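Local coordinates for protein filamentous hemagglutinin (Bordetella pertussis, PDB 1RWR) that probably directs its own export across the outer membrane by two-partner secretion, as the beta-helical secretion domain of an adhesin, at residues 96-106 with 118-129; 157-167 with 182-193. All blocks are in the same frame, centred on the assembly; numbering follows the deposited sequence.

Contact 1: residues 96-106 with 118-129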
# COMPACT_ATOMS: atom_id res chain seq x y z
N GLY A 96 -17.22 10.93 4.80
CA GLY A 96 -17.25 11.34 6.21
C GLY A 96 -15.87 11.79 6.68
O GLY A 96 -15.16 12.55 6.02
N LYS A 97 -15.49 11.34 7.86
CA LYS A 97 -14.20 11.69 8.43
C LYS A 97 -13.11 10.95 7.65
O LYS A 97 -13.22 9.74 7.42
CB LYS A 97 -14.12 11.32 9.91
CG LYS A 97 -12.77 11.62 10.62
CD LYS A 97 -12.70 10.92 11.96
CE LYS A 97 -11.32 11.07 12.69
NZ LYS A 97 -10.27 10.15 12.14
N GLY A 98 -12.07 11.67 7.27
CA GLY A 98 -10.92 11.04 6.66
C GLY A 98 -10.29 10.01 7.58
O GLY A 98 -10.21 10.18 8.79
N ALA A 99 -9.79 8.94 7.00
CA ALA A 99 -9.17 7.85 7.77
C ALA A 99 -8.06 7.17 6.99
O ALA A 99 -7.99 7.28 5.77
CB ALA A 99 -10.22 6.83 8.14
N ASP A 100 -7.15 6.51 7.70
CA ASP A 100 -6.23 5.58 7.07
C ASP A 100 -7.00 4.40 6.46
O ASP A 100 -8.02 3.96 6.99
CB ASP A 100 -5.25 4.98 8.10
CG ASP A 100 -4.22 5.99 8.63
OD1 ASP A 100 -4.02 7.08 8.04
OD2 ASP A 100 -3.58 5.73 9.66
N LEU A 101 -6.53 3.95 5.31
CA LEU A 101 -7.05 2.75 4.66
C LEU A 101 -5.96 1.70 4.65
O LEU A 101 -4.82 1.96 4.27
CB LEU A 101 -7.49 3.02 3.20
CG LEU A 101 -8.68 3.97 3.01
CD1 LEU A 101 -8.88 4.19 1.51
CD2 LEU A 101 -9.95 3.41 3.65
N ILE A 102 -6.33 0.49 5.05
CA ILE A 102 -5.46 -0.68 5.00
C ILE A 102 -6.25 -1.78 4.34
O ILE A 102 -7.33 -2.14 4.82
CB ILE A 102 -5.03 -1.15 6.42
CG1 ILE A 102 -4.39 -0.04 7.26
CG2 ILE A 102 -4.07 -2.30 6.30
CD1 ILE A 102 -5.35 0.85 7.98
N ILE A 103 -5.71 -2.30 3.24
CA ILE A 103 -6.29 -3.43 2.51
C ILE A 103 -5.32 -4.60 2.64
O ILE A 103 -4.20 -4.55 2.19
CB ILE A 103 -6.56 -3.10 1.02
CG1 ILE A 103 -7.32 -1.77 0.81
CG2 ILE A 103 -7.31 -4.29 0.36
CD1 ILE A 103 -8.59 -1.71 1.43
N ALA A 104 -5.77 -5.67 3.29
CA ALA A 104 -4.93 -6.83 3.60
C ALA A 104 -5.50 -8.10 3.00
O ALA A 104 -6.62 -8.52 3.31
CB ALA A 104 -4.78 -6.99 5.11
N ASN A 105 -4.72 -8.75 2.14
CA ASN A 105 -5.13 -10.01 1.57
C ASN A 105 -3.87 -10.90 1.36
O ASN A 105 -3.10 -10.68 0.43
CB ASN A 105 -5.89 -9.78 0.25
CG ASN A 105 -6.47 -11.09 -0.30
OD1 ASN A 105 -6.04 -12.19 0.11
ND2 ASN A 105 -7.41 -10.98 -1.23
N PRO A 106 -3.64 -11.86 2.25
CA PRO A 106 -2.47 -12.73 2.11
C PRO A 106 -2.39 -13.50 0.80
O PRO A 106 -1.31 -13.93 0.44
CB PRO A 106 -2.58 -13.66 3.32
CG PRO A 106 -3.26 -12.81 4.33
CD PRO A 106 -4.33 -12.07 3.54
N ASN A 118 -10.08 11.48 0.28
CA ASN A 118 -10.37 11.60 1.70
C ASN A 118 -9.84 10.44 2.51
O ASN A 118 -10.33 10.16 3.56
CB ASN A 118 -11.87 11.83 1.97
CG ASN A 118 -12.15 12.42 3.36
OD1 ASN A 118 -11.36 13.25 3.87
ND2 ASN A 118 -13.25 11.99 3.98
N ALA A 119 -8.79 9.77 2.01
CA ALA A 119 -8.00 8.83 2.79
C ALA A 119 -6.75 9.57 3.27
O ALA A 119 -6.08 10.27 2.51
CB ALA A 119 -7.59 7.63 1.92
N SER A 120 -6.44 9.43 4.56
CA SER A 120 -5.26 10.05 5.11
C SER A 120 -3.99 9.45 4.55
O SER A 120 -3.02 10.16 4.31
CB SER A 120 -5.25 9.82 6.63
OG SER A 120 -6.52 10.05 7.14
N ASN A 121 -3.99 8.13 4.46
CA ASN A 121 -2.85 7.30 4.06
C ASN A 121 -3.41 5.99 3.53
O ASN A 121 -4.57 5.64 3.83
CB ASN A 121 -1.94 6.97 5.25
CG ASN A 121 -1.35 8.20 5.90
OD1 ASN A 121 -0.53 8.87 5.30
ND2 ASN A 121 -1.81 8.54 7.14
N LEU A 122 -2.62 5.25 2.77
CA LEU A 122 -3.05 3.97 2.20
C LEU A 122 -1.97 2.93 2.32
O LEU A 122 -0.83 3.18 1.90
CB LEU A 122 -3.40 4.11 0.70
CG LEU A 122 -3.82 2.87 -0.08
CD1 LEU A 122 -5.07 2.18 0.48
CD2 LEU A 122 -4.11 3.20 -1.47
N THR A 123 -2.31 1.76 2.87
CA THR A 123 -1.43 0.60 2.93
C THR A 123 -2.08 -0.58 2.22
O THR A 123 -3.26 -0.92 2.50
CB THR A 123 -1.24 0.23 4.38
OG1 THR A 123 -0.79 1.39 5.12
CG2 THR A 123 -0.24 -0.90 4.58
N LEU A 124 -1.34 -1.20 1.30
CA LEU A 124 -1.74 -2.42 0.61
C LEU A 124 -0.82 -3.51 1.08
O LEU A 124 0.41 -3.37 1.00
CB LEU A 124 -1.62 -2.25 -0.89
CG LEU A 124 -2.42 -1.11 -1.48
CD1 LEU A 124 -2.26 -1.13 -3.02
CD2 LEU A 124 -3.90 -1.21 -1.04
N THR A 125 -1.38 -4.58 1.61
CA THR A 125 -0.55 -5.59 2.26
C THR A 125 -1.05 -7.01 2.00
O THR A 125 -2.24 -7.25 1.85
CB THR A 125 -0.39 -5.27 3.80
OG1 THR A 125 0.58 -6.16 4.36
CG2 THR A 125 -1.67 -5.53 4.55
N THR A 126 -0.11 -7.95 1.93
CA THR A 126 -0.49 -9.36 2.03
C THR A 126 -0.24 -9.91 3.43
O THR A 126 -0.34 -11.12 3.64
CB THR A 126 0.26 -10.23 1.02
OG1 THR A 126 1.68 -10.16 1.28
CG2 THR A 126 0.03 -9.70 -0.36
N GLY A 127 0.04 -9.04 4.39
CA GLY A 127 0.12 -9.45 5.79
C GLY A 127 -1.21 -9.79 6.43
O GLY A 127 -2.25 -9.20 6.09
N ARG A 128 -1.18 -10.75 7.36
CA ARG A 128 -2.32 -11.02 8.19
C ARG A 128 -2.33 -10.02 9.36
O ARG A 128 -1.37 -9.94 10.11
CB ARG A 128 -2.24 -12.46 8.72
CG ARG A 128 -3.34 -12.83 9.61
CD ARG A 128 -4.67 -12.85 8.90
NE ARG A 128 -4.82 -13.98 7.95
CZ ARG A 128 -5.63 -13.96 6.92
NH1 ARG A 128 -6.38 -12.87 6.62
NH2 ARG A 128 -5.70 -15.04 6.15
N PRO A 129 -3.42 -9.27 9.52
CA PRO A 129 -3.46 -8.26 10.59
C PRO A 129 -3.67 -8.84 11.96
O PRO A 129 -4.46 -9.76 12.09
CB PRO A 129 -4.66 -7.40 10.26
CG PRO A 129 -5.25 -7.96 9.02
CD PRO A 129 -4.64 -9.26 8.72
O HOH W 1 -11.69 14.77 5.97

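Contact 2: residues 157-167 with 182-193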
# COMPACT_ATOMS: atom_id res chain seq x y z
N LEU A 157 -2.42 11.58 -0.15
CA LEU A 157 -2.01 10.69 0.95
C LEU A 157 -0.75 11.20 1.62
O LEU A 157 0.16 11.78 0.97
CB LEU A 157 -1.69 9.30 0.40
CG LEU A 157 -2.79 8.57 -0.36
CD1 LEU A 157 -2.26 7.30 -1.02
CD2 LEU A 157 -3.95 8.23 0.58
N GLY A 158 -0.62 10.95 2.91
CA GLY A 158 0.64 11.18 3.54
C GLY A 158 1.69 10.17 3.09
O GLY A 158 2.83 10.53 2.76
N TYR A 159 1.31 8.90 3.09
CA TYR A 159 2.13 7.83 2.49
C TYR A 159 1.25 6.81 1.81
O TYR A 159 0.04 6.66 2.13
CB TYR A 159 3.01 7.10 3.52
CG TYR A 159 2.22 6.46 4.64
CD1 TYR A 159 1.63 5.21 4.47
CD2 TYR A 159 2.02 7.11 5.86
CE1 TYR A 159 0.86 4.64 5.46
CE2 TYR A 159 1.26 6.52 6.88
CZ TYR A 159 0.68 5.29 6.66
OH TYR A 159 -0.10 4.70 7.63
N PHE A 160 1.90 6.09 0.89
CA PHE A 160 1.38 4.93 0.23
C PHE A 160 2.40 3.85 0.49
O PHE A 160 3.55 3.95 0.03
CB PHE A 160 1.27 5.17 -1.28
CG PHE A 160 0.92 3.94 -2.08
CD1 PHE A 160 -0.30 3.33 -1.90
CD2 PHE A 160 1.80 3.43 -3.04
CE1 PHE A 160 -0.65 2.15 -2.63
CE2 PHE A 160 1.49 2.25 -3.73
CZ PHE A 160 0.25 1.64 -3.56
N ASP A 161 1.98 2.80 1.21
CA ASP A 161 2.86 1.70 1.60
C ASP A 161 2.34 0.43 0.98
O ASP A 161 1.10 0.16 0.98
CB ASP A 161 2.85 1.47 3.11
CG ASP A 161 3.67 2.47 3.88
OD1 ASP A 161 4.28 3.41 3.28
OD2 ASP A 161 3.77 2.36 5.15
N VAL A 162 3.27 -0.33 0.44
CA VAL A 162 3.01 -1.66 -0.12
C VAL A 162 3.89 -2.63 0.66
O VAL A 162 5.12 -2.51 0.65
CB VAL A 162 3.38 -1.75 -1.59
CG1 VAL A 162 3.17 -3.16 -2.09
CG2 VAL A 162 2.57 -0.80 -2.43
N VAL A 163 3.25 -3.57 1.37
CA VAL A 163 3.94 -4.44 2.33
C VAL A 163 3.55 -5.89 2.06
O VAL A 163 2.41 -6.29 2.28
CB VAL A 163 3.56 -4.01 3.78
CG1 VAL A 163 4.37 -4.82 4.79
CG2 VAL A 163 3.80 -2.51 3.96
N ALA A 164 4.45 -6.67 1.49
CA ALA A 164 4.08 -7.99 0.94
C ALA A 164 5.29 -8.89 0.93
O ALA A 164 6.42 -8.43 1.19
CB ALA A 164 3.52 -7.85 -0.47
N ARG A 165 5.09 -10.17 0.64
CA ARG A 165 6.24 -11.06 0.59
C ARG A 165 7.09 -10.72 -0.62
O ARG A 165 8.30 -10.65 -0.52
CB ARG A 165 5.83 -12.53 0.62
CG ARG A 165 6.99 -13.50 0.90
CD ARG A 165 7.49 -13.39 2.36
NE ARG A 165 8.76 -14.04 2.63
CZ ARG A 165 8.93 -15.35 2.99
NH1 ARG A 165 7.94 -16.21 3.00
NH2 ARG A 165 10.15 -15.79 3.27
N LEU A 166 6.42 -10.55 -1.74
CA LEU A 166 7.03 -10.11 -2.99
C LEU A 166 6.26 -8.93 -3.57
O LEU A 166 5.04 -8.82 -3.40
CB LEU A 166 7.00 -11.23 -4.04
CG LEU A 166 7.70 -12.55 -3.69
CD1 LEU A 166 7.43 -13.57 -4.80
CD2 LEU A 166 9.22 -12.40 -3.45
N VAL A 167 6.94 -8.09 -4.32
CA VAL A 167 6.30 -6.94 -4.94
C VAL A 167 6.79 -6.80 -6.37
O VAL A 167 7.98 -6.86 -6.63
CB VAL A 167 6.52 -5.63 -4.16
CG1 VAL A 167 5.77 -4.47 -4.83
CG2 VAL A 167 6.10 -5.77 -2.74
N ALA A 182 2.86 12.31 -1.80
CA ALA A 182 2.91 11.20 -0.84
C ALA A 182 4.31 10.63 -0.71
O ALA A 182 5.06 10.56 -1.67
CB ALA A 182 1.97 10.11 -1.27
N ASP A 183 4.67 10.19 0.48
CA ASP A 183 5.78 9.26 0.63
C ASP A 183 5.38 7.89 0.07
O ASP A 183 4.20 7.56 -0.03
CB ASP A 183 6.09 9.01 2.10
CG ASP A 183 6.75 10.14 2.78
OD1 ASP A 183 7.29 11.06 2.17
OD2 ASP A 183 6.74 10.17 4.04
N ILE A 184 6.38 7.14 -0.35
CA ILE A 184 6.18 5.79 -0.88
C ILE A 184 7.11 4.86 -0.11
O ILE A 184 8.34 5.15 0.04
CB ILE A 184 6.52 5.72 -2.36
CG1 ILE A 184 5.64 6.66 -3.19
CG2 ILE A 184 6.44 4.27 -2.84
CD1 ILE A 184 6.13 6.86 -4.63
N ALA A 185 6.56 3.77 0.41
CA ALA A 185 7.39 2.70 0.98
C ALA A 185 6.94 1.39 0.41
O ALA A 185 5.73 1.12 0.34
CB ALA A 185 7.29 2.69 2.48
N VAL A 186 7.90 0.60 -0.05
CA VAL A 186 7.66 -0.75 -0.53
C VAL A 186 8.52 -1.65 0.38
O VAL A 186 9.76 -1.46 0.47
CB VAL A 186 8.05 -0.93 -1.99
CG1 VAL A 186 7.83 -2.39 -2.42
CG2 VAL A 186 7.28 -0.01 -2.89
N VAL A 187 7.88 -2.56 1.10
CA VAL A 187 8.54 -3.37 2.13
C VAL A 187 8.24 -4.83 1.79
O VAL A 187 7.07 -5.28 1.87
CB VAL A 187 8.02 -3.02 3.51
CG1 VAL A 187 8.59 -3.96 4.59
CG2 VAL A 187 8.31 -1.54 3.83
N ALA A 188 9.28 -5.55 1.36
CA ALA A 188 9.15 -6.94 0.96
C ALA A 188 9.84 -7.86 1.92
O ALA A 188 10.79 -7.46 2.62
CB ALA A 188 9.68 -7.14 -0.45
N GLY A 189 9.36 -9.09 1.99
CA GLY A 189 9.96 -10.13 2.83
C GLY A 189 9.04 -10.54 3.97
O GLY A 189 7.93 -10.05 4.10
N ALA A 190 9.53 -11.50 4.74
CA ALA A 190 8.80 -11.99 5.90
C ALA A 190 9.07 -11.04 7.03
O ALA A 190 10.18 -11.00 7.59
CB ALA A 190 9.22 -13.42 6.23
N ASN A 191 8.07 -10.23 7.30
CA ASN A 191 8.17 -9.15 8.27
C ASN A 191 6.92 -9.01 9.09
O ASN A 191 5.83 -9.24 8.62
CB ASN A 191 8.37 -7.79 7.57
CG ASN A 191 9.73 -7.64 6.90
OD1 ASN A 191 10.76 -7.68 7.55
ND2 ASN A 191 9.71 -7.45 5.58
N ARG A 192 7.08 -8.56 10.33
CA ARG A 192 5.98 -7.92 11.00
C ARG A 192 6.15 -6.44 10.71
O ARG A 192 7.23 -5.86 10.96
CB ARG A 192 6.03 -8.12 12.53
CG ARG A 192 5.03 -7.14 13.18
CD ARG A 192 4.60 -7.51 14.49
NE ARG A 192 3.62 -8.59 14.46
CZ ARG A 192 2.85 -8.86 15.49
NH1 ARG A 192 2.93 -8.11 16.58
NH2 ARG A 192 2.02 -9.87 15.43
N TYR A 193 5.11 -5.82 10.18
CA TYR A 193 5.10 -4.38 9.96
C TYR A 193 4.14 -3.72 10.92
O TYR A 193 2.94 -4.01 10.92
CB TYR A 193 4.67 -4.09 8.54
CG TYR A 193 4.95 -2.69 8.01
CD1 TYR A 193 6.23 -2.26 7.74
CD2 TYR A 193 3.90 -1.83 7.73
CE1 TYR A 193 6.49 -1.01 7.21
CE2 TYR A 193 4.16 -0.55 7.20
CZ TYR A 193 5.45 -0.17 6.92
OH TYR A 193 5.70 1.04 6.33

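Contact 1: residues 96-106 with 118-129
L101 meets L122 at the apolar centre of two neighbouring coils of a right-handed parallel beta-helix, where CB of L101 rests 3.7 Å from CD1 of L122. Two residues on, on the same face, I103 and L124 lie side by side and point the same way, with CB of I103 3.9 Å from CD2 of L124. A119 extends this row, its CB 3.7 Å from CD1 of L101. These residues fill the interior, and strands 99-104 and 121-125 are matching rungs, 9° from parallel. Backbone hydrogen bonds pass back and forth between them from L101 to N105.

I102, A104, T123 and T125 face the other way: I102 and T123 touch H195 in a loop, A104 touches P129, and T125 packs on L138 and V140 of strand 135-140. CG2 of T125 is only 3.5 Å from CB of A104, a tight fit. With OG1 of T125 anti to the backbone N (chi1 -172°), the hydroxyl accepts from G127 N in an ST turn and also bonds to V163 O on the next coil. G127 O, buried beside A104, has no polar partner.

Beyond the strands, R128 bends twice along its chain and lays a guanidinium face over P106, with CG of P106 3.7 Å from CZ; its NH1 forms a salt bridge to E79. At the other end D100 and N121 stand side by side, their carboxylate and amide planes 58° apart. ND2 of N121 gives a nearly straight 2.8 Å bond to OD1 of D100, on its syn side but out of the carboxylate plane, while OD1 of N121 accepts from Y159 N. At the polar edge ND2 of N118 serves both V94 O and G96 O (2.9 Å, a bent bond from above the carbonyl plane), and OD1 of N118 accepts a hydrogen bond from a water 2.6 Å away.

Contact 2: residues 157-167 with 182-193
L157 begins the contact by packing its CB 4.1 Å from CB of A182, as two successive coils of the parallel beta-helix come into line. From G158 to A164 the backbones are joined by parallel-sheet hydrogen bonds, the last, G189 N to A164 O, bent. Y159 pairs with D183 but sends its ring away, into a cation-pi contact with R198. F160 turns inward beside I184.

D161 carries the main polar contact. CG anti to the carbonyl carbon (chi1 -77°) places OD2 toward Y193, whose hydroxyl bonds it from above the carboxylate plane, OH to OD2 2.6 Å; carboxylate and ring stand 75° apart. OD1 pairs with R198, so this buried carboxylate has a partner on each oxygen, which probably favours its charged form.

V162 packs inward with V186. V163 crosses Y193 at about a right angle and sets CG2 over the ring face, 3.9 Å from its centroid, a CH-pi contact between the beta-helix and the antiparallel sheet containing strand 191-194. R165 folds back so that one guanidinium face covers CB of A190, while its nitrogens bind D236, A207 O and Q141 O. Past the corner, V167 points back into the interior, its CG1 3.8 Å from CG1 of V186.

How the contacts relate
Contact 1 closes before contact 2 opens along the chain, and their centres lie 11 Å apart within the same long parallel sheet. Strands 99-104, 119-125, 159-164 and 183-188 are consecutive in it, so the second strand of contact 1 adjoins the first of contact 2. The seam is joined by backbone hydrogen bonds, among them L124 N to D161 O, 2.8 Å. Both contacts also feed the four-stranded antiparallel sheet laid on one side of the beta-helix: 128-129 belongs to strand 128-132 and 191-193 lies in strand 191-194. Together they form a continuous run of stacked coils near the centre of the chain, joined to this extra-helical sheet.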